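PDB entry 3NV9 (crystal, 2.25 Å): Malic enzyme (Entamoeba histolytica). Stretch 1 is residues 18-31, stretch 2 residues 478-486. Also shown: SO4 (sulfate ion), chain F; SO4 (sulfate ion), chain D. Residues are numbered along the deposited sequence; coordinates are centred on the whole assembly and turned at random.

Stretch 1 18-31: TLSQEQRAVAKTQF
Stretch 2 478-486: AYAINKVTG

Two helices far apart in sequence meet here. Residues 21-31 form the start of one helix, which continues later in the chain. Residues 478-485 are helical, in a helix that begins earlier. Their N-to-C directions differ by 139°, so they run roughly antiparallel and oblique. The axes approach to 8.2 Å. The register is set by two CA pairs: Gln23 CA to Val484 CA at 5.6 Å, and Phe31 CA to Ala480 CA at 4.7 Å. The contact buries 477 Å², both sides summed.

Val484 covers the most surface. It adopts rotamer m, with CA-to-CB toward stretch 1 and phi/psi of -96/-25. Its methyls fit among apolar groups. Val484 CG1 lies 3.7 Å from Val26 CG1 (Val26 is t). Val484 CG2 lies 3.8 Å from Ala27 CB and 4.0 Å from Leu19 CD2. Leu19 precedes the helix at phi/psi -58/136. Its CB points sideways, but its m, t side chain reaches in, and Leu19 CD2 also sits 3.8 Å from Thr485 CG2.

Gln30 is next in area, with chi1 -79°, chi2 -60° and chi3 -50°. Gln30 OE1 approaches the edge of the Tyr479 ring, near the ring plane, at 3.6 Å from Tyr479 CE1. Gln30 OE1 is 3.3 Å from Lys483 CE and 3.4 Å from Lys483 NZ. Gln30 NE2 donates to O4 of the chain D sulfate at 2.9 Å. The amide therefore meets both stretch 2 and the anion. Tyr479 is t, with chi2 -83°.

Ala480 makes the tight end of the packing. Ala480 CB lies 3.5 Å from Phe31 CB, 4.4 Å from Ala27 CB and 3.4 Å from Ala27 O. The small methyl rests directly against the stretch 1 backbone. Phe31 is t with chi2 76°, and its ring leads away from stretch 2.

Gln23 makes a hydrogen bond across the stretches. Gln23 NE2 donates to Val484 O at 3.1 Å, with an angle of 155°. Gln23 takes chi1 -68°, chi2 172° and chi3 -49°. At the other end of the amide, Gln23 OE1 accepts from Ser20 N at 2.9 Å. Ser20, rotamer p at phi/psi -70/163, is the N-cap: Ser20 OG accepts from Gln23 N at 3.2 Å. One glutamine side chain thus ties the start of the first helix to the Val484 carbonyl. Beside the cap, Gln21 N donates to O2 of the chain F sulfate at 3.1 Å.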

ATOM      1  N   THR A  18     -35.156 -27.424  11.544  1.00 41.68           N
ATOM      2  CA  THR A  18     -34.941 -28.746  12.142  1.00 41.12           C
ATOM      3  C   THR A  18     -33.538 -28.938  12.667  1.00 40.99           C
ATOM      4  O   THR A  18     -33.288 -29.888  13.434  1.00 41.65           O
ATOM      5  CB  THR A  18     -35.211 -29.847  11.139  1.00 41.29           C
ATOM      6  OG1 THR A  18     -34.596 -29.490   9.892  1.00 41.79           O
ATOM      7  CG2 THR A  18     -36.747 -30.027  10.943  1.00 41.43           C
ATOM      8  N   LEU A  19     -32.624 -28.048  12.253  1.00 38.96           N
ATOM      9  CA  LEU A  19     -31.241 -28.093  12.701  1.00 37.40           C
ATOM     10  C   LEU A  19     -31.182 -27.990  14.222  1.00 36.43           C
ATOM     11  O   LEU A  19     -31.897 -27.186  14.827  1.00 36.85           O
ATOM     12  CB  LEU A  19     -30.383 -26.973  12.072  1.00 36.45           C
ATOM     13  CG  LEU A  19     -30.003 -27.009  10.588  1.00 35.61           C
ATOM     14  CD1 LEU A  19     -28.941 -25.959  10.300  1.00 36.06           C
ATOM     15  CD2 LEU A  19     -29.512 -28.383  10.095  1.00 32.05           C
ATOM     16  N   SER A  20     -30.343 -28.828  14.819  1.00 34.91           N
ATOM     17  CA  SER A  20     -29.987 -28.688  16.206  1.00 35.70           C
ATOM     18  C   SER A  20     -29.117 -27.444  16.381  1.00 35.57           C
ATOM     19  O   SER A  20     -28.543 -26.909  15.409  1.00 36.07           O
ATOM     20  CB  SER A  20     -29.222 -29.926  16.676  1.00 35.85           C
ATOM     21  OG  SER A  20     -28.039 -30.081  15.919  1.00 37.32           O
ATOM     22  N   GLN A  21     -29.008 -27.007  17.623  1.00 34.64           N
ATOM     23  CA  GLN A  21     -28.202 -25.877  17.970  1.00 34.20           C
ATOM     24  C   GLN A  21     -26.739 -26.046  17.531  1.00 33.82           C
ATOM     25  O   GLN A  21     -26.140 -25.102  17.007  1.00 33.09           O
ATOM     26  CB  GLN A  21     -28.353 -25.589  19.454  1.00 34.33           C
ATOM     27  CG  GLN A  21     -29.690 -24.880  19.751  1.00 37.10           C
ATOM     28  CD  GLN A  21     -29.544 -23.420  20.169  1.00 43.44           C
ATOM     29  OE1 GLN A  21     -29.890 -23.103  21.316  1.00 48.10           O
ATOM     30  NE2 GLN A  21     -29.034 -22.524  19.268  1.00 38.97           N
ATOM     31  N   GLU A  22     -26.189 -27.237  17.753  1.00 32.46           N
ATOM     32  CA  GLU A  22     -24.866 -27.580  17.278  1.00 32.00           C
ATOM     33  C   GLU A  22     -24.743 -27.457  15.749  1.00 30.42           C
ATOM     34  O   GLU A  22     -23.949 -26.679  15.244  1.00 30.51           O
ATOM     35  CB  GLU A  22     -24.500 -28.993  17.773  1.00 32.52           C
ATOM     36  CG  GLU A  22     -23.258 -29.582  17.145  1.00 34.61           C
ATOM     37  CD  GLU A  22     -22.819 -30.829  17.857  1.00 42.15           C
ATOM     38  OE1 GLU A  22     -22.720 -31.888  17.202  1.00 43.43           O
ATOM     39  OE2 GLU A  22     -22.586 -30.766  19.092  1.00 45.86           O
ATOM     40  N   GLN A  23     -25.554 -28.206  15.023  1.00 29.60           N
ATOM     41  CA  GLN A  23     -25.645 -28.060  13.581  1.00 28.88           C
ATOM     42  C   GLN A  23     -25.759 -26.590  13.126  1.00 28.28           C
ATOM     43  O   GLN A  23     -25.053 -26.172  12.193  1.00 27.70           O
ATOM     44  CB  GLN A  23     -26.816 -28.865  12.992  1.00 29.64           C
ATOM     45  CG  GLN A  23     -26.682 -30.413  13.057  1.00 29.72           C
ATOM     46  CD  GLN A  23     -28.002 -31.120  12.611  1.00 30.57           C
ATOM     47  OE1 GLN A  23     -29.062 -30.750  13.088  1.00 27.68           O
ATOM     48  NE2 GLN A  23     -27.919 -32.082  11.657  1.00 24.48           N
ATOM     49  N   ARG A  24     -26.653 -25.830  13.752  1.00 27.26           N
ATOM     50  CA  ARG A  24     -26.884 -24.450  13.356  1.00 26.25           C
ATOM     51  C   ARG A  24     -25.586 -23.628  13.526  1.00 25.59           C
ATOM     52  O   ARG A  24     -25.153 -22.957  12.579  1.00 24.25           O
ATOM     53  CB  ARG A  24     -28.115 -23.859  14.077  1.00 26.27           C
ATOM     54  CG  ARG A  24     -28.203 -22.320  14.075  1.00 28.49           C
ATOM     55  CD  ARG A  24     -29.540 -21.790  14.665  1.00 29.10           C
ATOM     56  NE  ARG A  24     -30.662 -22.381  13.965  1.00 32.57           N
ATOM     57  CZ  ARG A  24     -31.370 -21.759  13.026  1.00 35.58           C
ATOM     58  NH1 ARG A  24     -31.092 -20.508  12.669  1.00 34.77           N
ATOM     59  NH2 ARG A  24     -32.360 -22.400  12.432  1.00 37.57           N
ATOM     60  N   ALA A  25     -24.939 -23.734  14.694  1.00 25.20           N
ATOM     61  CA  ALA A  25     -23.648 -23.068  14.922  1.00 25.58           C
ATOM     62  C   ALA A  25     -22.561 -23.486  13.934  1.00 25.69           C
ATOM     63  O   ALA A  25     -21.813 -22.651  13.408  1.00 25.25           O
ATOM     64  CB  ALA A  25     -23.153 -23.238  16.381  1.00 25.63           C
ATOM     65  N   VAL A  26     -22.464 -24.786  13.675  1.00 26.50           N
ATOM     66  CA  VAL A  26     -21.419 -25.286  12.781  1.00 25.16           C
ATOM     67  C   VAL A  26     -21.734 -24.801  11.389  1.00 25.27           C
ATOM     68  O   VAL A  26     -20.829 -24.368  10.710  1.00 27.10           O
ATOM     69  CB  VAL A  26     -21.311 -26.831  12.815  1.00 26.37           C
ATOM     70  CG1 VAL A  26     -20.400 -27.377  11.648  1.00 24.34           C
ATOM     71  CG2 VAL A  26     -20.764 -27.271  14.164  1.00 26.07           C
ATOM     72  N   ALA A  27     -23.005 -24.848  10.972  1.00 24.15           N
ATOM     73  CA  ALA A  27     -23.413 -24.432   9.615  1.00 23.48           C
ATOM     74  C   ALA A  27     -23.206 -22.958   9.371  1.00 22.32           C
ATOM     75  O   ALA A  27     -22.843 -22.596   8.271  1.00 22.49           O
ATOM     76  CB  ALA A  27     -24.855 -24.807   9.269  1.00 23.24           C
ATOM     77  N   LYS A  28     -23.385 -22.112  10.372  1.00 21.46           N
ATOM     78  CA  LYS A  28     -22.993 -20.707  10.193  1.00 20.89           C
ATOM     79  C   LYS A  28     -21.508 -20.546   9.919  1.00 20.85           C
ATOM     80  O   LYS A  28     -21.108 -19.693   9.107  1.00 20.62           O
ATOM     81  CB  LYS A  28     -23.348 -19.881  11.408  1.00 20.86           C
ATOM     82  CG  LYS A  28     -24.849 -19.616  11.501  1.00 23.36           C
ATOM     83  CD  LYS A  28     -25.284 -19.260  12.950  1.00 24.76           C
ATOM     84  CE  LYS A  28     -24.790 -17.868  13.348  1.00 26.42           C
ATOM     85  NZ  LYS A  28     -25.377 -17.454  14.659  1.00 28.61           N
ATOM     86  N   THR A  29     -20.692 -21.354  10.599  1.00 20.69           N
ATOM     87  CA  THR A  29     -19.253 -21.255  10.488  1.00 20.34           C
ATOM     88  C   THR A  29     -18.873 -21.654   9.040  1.00 20.74           C
ATOM     89  O   THR A  29     -18.218 -20.904   8.327  1.00 21.73           O
ATOM     90  CB  THR A  29     -18.546 -22.084  11.609  1.00 19.79           C
ATOM     91  OG1 THR A  29     -19.130 -21.760  12.888  1.00 19.70           O
ATOM     92  CG2 THR A  29     -17.034 -21.763  11.721  1.00 20.05           C
ATOM     93  N   GLN A  30     -19.347 -22.820   8.619  1.00 21.84           N
ATOM     94  CA  GLN A  30     -19.112 -23.374   7.299  1.00 21.69           C
ATOM     95  C   GLN A  30     -19.685 -22.474   6.205  1.00 21.94           C
ATOM     96  O   GLN A  30     -19.024 -22.278   5.192  1.00 23.02           O
ATOM     97  CB  GLN A  30     -19.677 -24.787   7.231  1.00 21.62           C
ATOM     98  CG  GLN A  30     -18.726 -25.862   7.915  1.00 23.55           C
ATOM     99  CD  GLN A  30     -17.336 -25.902   7.233  1.00 24.76           C
ATOM    100  OE1 GLN A  30     -17.277 -25.998   6.015  1.00 25.65           O
ATOM    101  NE2 GLN A  30     -16.239 -25.720   8.008  1.00 14.79           N
ATOM    102  N   PHE A  31     -20.868 -21.887   6.409  1.00 21.59           N
ATOM    103  CA  PHE A  31     -21.417 -20.943   5.396  1.00 21.20           C
ATOM    104  C   PHE A  31     -20.451 -19.754   5.152  1.00 21.27           C
ATOM    105  O   PHE A  31     -20.058 -19.481   3.978  1.00 21.69           O
ATOM    106  CB  PHE A  31     -22.802 -20.423   5.764  1.00 20.34           C
ATOM    107  CG  PHE A  31     -23.258 -19.239   4.923  1.00 22.95           C
ATOM    108  CD1 PHE A  31     -23.692 -19.427   3.605  1.00 22.31           C
ATOM    109  CD2 PHE A  31     -23.236 -17.940   5.447  1.00 22.88           C
ATOM    110  CE1 PHE A  31     -24.094 -18.323   2.806  1.00 24.85           C
ATOM    111  CE2 PHE A  31     -23.664 -16.836   4.677  1.00 23.86           C
ATOM    112  CZ  PHE A  31     -24.088 -17.023   3.351  1.00 22.66           C
ATOM    113  N   ALA A 478     -26.681 -24.111   0.690  1.00 28.78           N
ATOM    114  CA  ALA A 478     -26.755 -25.550   0.478  1.00 29.82           C
ATOM    115  C   ALA A 478     -25.482 -26.265   0.963  1.00 30.48           C
ATOM    116  O   ALA A 478     -25.544 -27.272   1.648  1.00 31.37           O
ATOM    117  CB  ALA A 478     -27.011 -25.849  -1.040  1.00 29.07           C
ATOM    118  N   TYR A 479     -24.328 -25.725   0.614  1.00 31.21           N
ATOM    119  CA  TYR A 479     -23.058 -26.293   1.026  1.00 31.16           C
ATOM    120  C   TYR A 479     -23.011 -26.401   2.544  1.00 32.17           C
ATOM    121  O   TYR A 479     -22.644 -27.461   3.112  1.00 31.52           O
ATOM    122  CB  TYR A 479     -21.955 -25.374   0.530  1.00 31.38           C
ATOM    123  CG  TYR A 479     -20.587 -25.695   1.014  1.00 30.88           C
ATOM    124  CD1 TYR A 479     -20.155 -25.250   2.289  1.00 29.66           C
ATOM    125  CD2 TYR A 479     -19.711 -26.467   0.220  1.00 29.83           C
ATOM    126  CE1 TYR A 479     -18.880 -25.549   2.769  1.00 29.38           C
ATOM    127  CE2 TYR A 479     -18.399 -26.791   0.704  1.00 31.26           C
ATOM    128  CZ  TYR A 479     -18.000 -26.310   1.973  1.00 33.17           C
ATOM    129  OH  TYR A 479     -16.733 -26.566   2.437  1.00 32.48           O
ATOM    130  N   ALA A 480     -23.406 -25.304   3.205  1.00 31.94           N
ATOM    131  CA  ALA A 480     -23.276 -25.244   4.651  1.00 32.33           C
ATOM    132  C   ALA A 480     -24.213 -26.265   5.269  1.00 32.11           C
ATOM    133  O   ALA A 480     -23.798 -27.008   6.164  1.00 31.75           O
ATOM    134  CB  ALA A 480     -23.537 -23.848   5.202  1.00 31.37           C
ATOM    135  N   ILE A 481     -25.453 -26.301   4.767  1.00 32.49           N
ATOM    136  CA  ILE A 481     -26.483 -27.204   5.257  1.00 32.41           C
ATOM    137  C   ILE A 481     -26.024 -28.616   5.029  1.00 34.64           C
ATOM    138  O   ILE A 481     -25.997 -29.416   5.966  1.00 34.47           O
ATOM    139  CB  ILE A 481     -27.812 -26.940   4.582  1.00 32.30           C
ATOM    140  CG1 ILE A 481     -28.396 -25.661   5.184  1.00 29.08           C
ATOM    141  CG2 ILE A 481     -28.770 -28.162   4.708  1.00 31.59           C
ATOM    142  CD1 ILE A 481     -29.450 -25.052   4.397  1.00 24.14           C
ATOM    143  N   ASN A 482     -25.579 -28.897   3.809  1.00 36.87           N
ATOM    144  CA  ASN A 482     -25.046 -30.227   3.465  1.00 38.96           C
ATOM    145  C   ASN A 482     -23.918 -30.724   4.367  1.00 38.94           C
ATOM    146  O   ASN A 482     -23.917 -31.868   4.802  1.00 39.96           O
ATOM    147  CB  ASN A 482     -24.667 -30.333   1.983  1.00 39.13           C
ATOM    148  CG  ASN A 482     -23.977 -31.666   1.660  1.00 44.45           C
ATOM    149  OD1 ASN A 482     -22.774 -31.852   1.975  1.00 48.53           O
ATOM    150  ND2 ASN A 482     -24.747 -32.628   1.093  1.00 46.44           N
ATOM    151  N   LYS A 483     -22.970 -29.859   4.677  1.00 38.78           N
ATOM    152  CA  LYS A 483     -21.939 -30.210   5.622  1.00 38.52           C
ATOM    153  C   LYS A 483     -22.546 -30.696   6.957  1.00 38.90           C
ATOM    154  O   LYS A 483     -21.939 -31.529   7.631  1.00 39.51           O
ATOM    155  CB  LYS A 483     -21.019 -28.988   5.894  1.00 38.31           C
ATOM    156  CG  LYS A 483     -19.828 -28.779   4.957  1.00 39.82           C
ATOM    157  CD  LYS A 483     -18.509 -29.373   5.540  1.00 41.85           C
ATOM    158  CE  LYS A 483     -17.290 -29.009   4.676  1.00 43.38           C
ATOM    159  NZ  LYS A 483     -15.952 -29.011   5.377  1.00 42.34           N
ATOM    160  N   VAL A 484     -23.687 -30.153   7.391  1.00 38.42           N
ATOM    161  CA  VAL A 484     -24.188 -30.497   8.748  1.00 39.28           C
ATOM    162  C   VAL A 484     -25.237 -31.636   8.843  1.00 40.46           C
ATOM    163  O   VAL A 484     -25.374 -32.278   9.895  1.00 40.76           O
ATOM    164  CB  VAL A 484     -24.652 -29.260   9.548  1.00 37.69           C
ATOM    165  CG1 VAL A 484     -23.484 -28.375   9.803  1.00 38.53           C
ATOM    166  CG2 VAL A 484     -25.705 -28.521   8.800  1.00 37.14           C
ATOM    167  N   THR A 485     -25.966 -31.850   7.748  1.00 42.53           N
ATOM    168  CA  THR A 485     -26.978 -32.881   7.636  1.00 44.28           C
ATOM    169  C   THR A 485     -26.430 -34.081   6.856  1.00 46.22           C
ATOM    170  O   THR A 485     -27.148 -35.067   6.666  1.00 47.08           O
ATOM    171  CB  THR A 485     -28.250 -32.383   6.881  1.00 44.99           C
ATOM    172  OG1 THR A 485     -27.929 -32.131   5.508  1.00 43.42           O
ATOM    173  CG2 THR A 485     -28.939 -31.148   7.550  1.00 43.40           C
ATOM    174  N   GLY A 486     -25.180 -33.974   6.382  1.00 47.56           N
ATOM    175  CA  GLY A 486     -24.443 -35.055   5.686  1.00 48.46           C
ATOM    176  C   GLY A 486     -24.470 -35.041   4.166  1.00 49.29           C
ATOM    177  O   GLY A 486     -25.549 -35.166   3.560  1.00 50.00           O
TER
HETATM  178  S   SO4 F 491     -30.798 -28.781  20.806  1.00 63.98           S
HETATM  179  O1  SO4 F 491     -31.953 -28.590  21.694  1.00 62.76           O
HETATM  180  O2  SO4 F 491     -31.156 -28.153  19.540  1.00 62.60           O
HETATM  181  O3  SO4 F 491     -29.597 -28.183  21.415  1.00 65.51           O
HETATM  182  O4  SO4 F 491     -30.464 -30.197  20.604  1.00 63.26           O
HETATM  183  S   SO4 D 489     -12.541 -25.470   7.114  1.00 46.23           S
HETATM  184  O1  SO4 D 489     -12.730 -25.328   8.539  1.00 44.55           O
HETATM  185  O2  SO4 D 489     -12.063 -24.147   6.643  1.00 44.54           O
HETATM  186  O3  SO4 D 489     -11.518 -26.467   6.796  1.00 47.56           O
HETATM  187  O4  SO4 D 489     -13.805 -25.884   6.505  1.00 44.96           O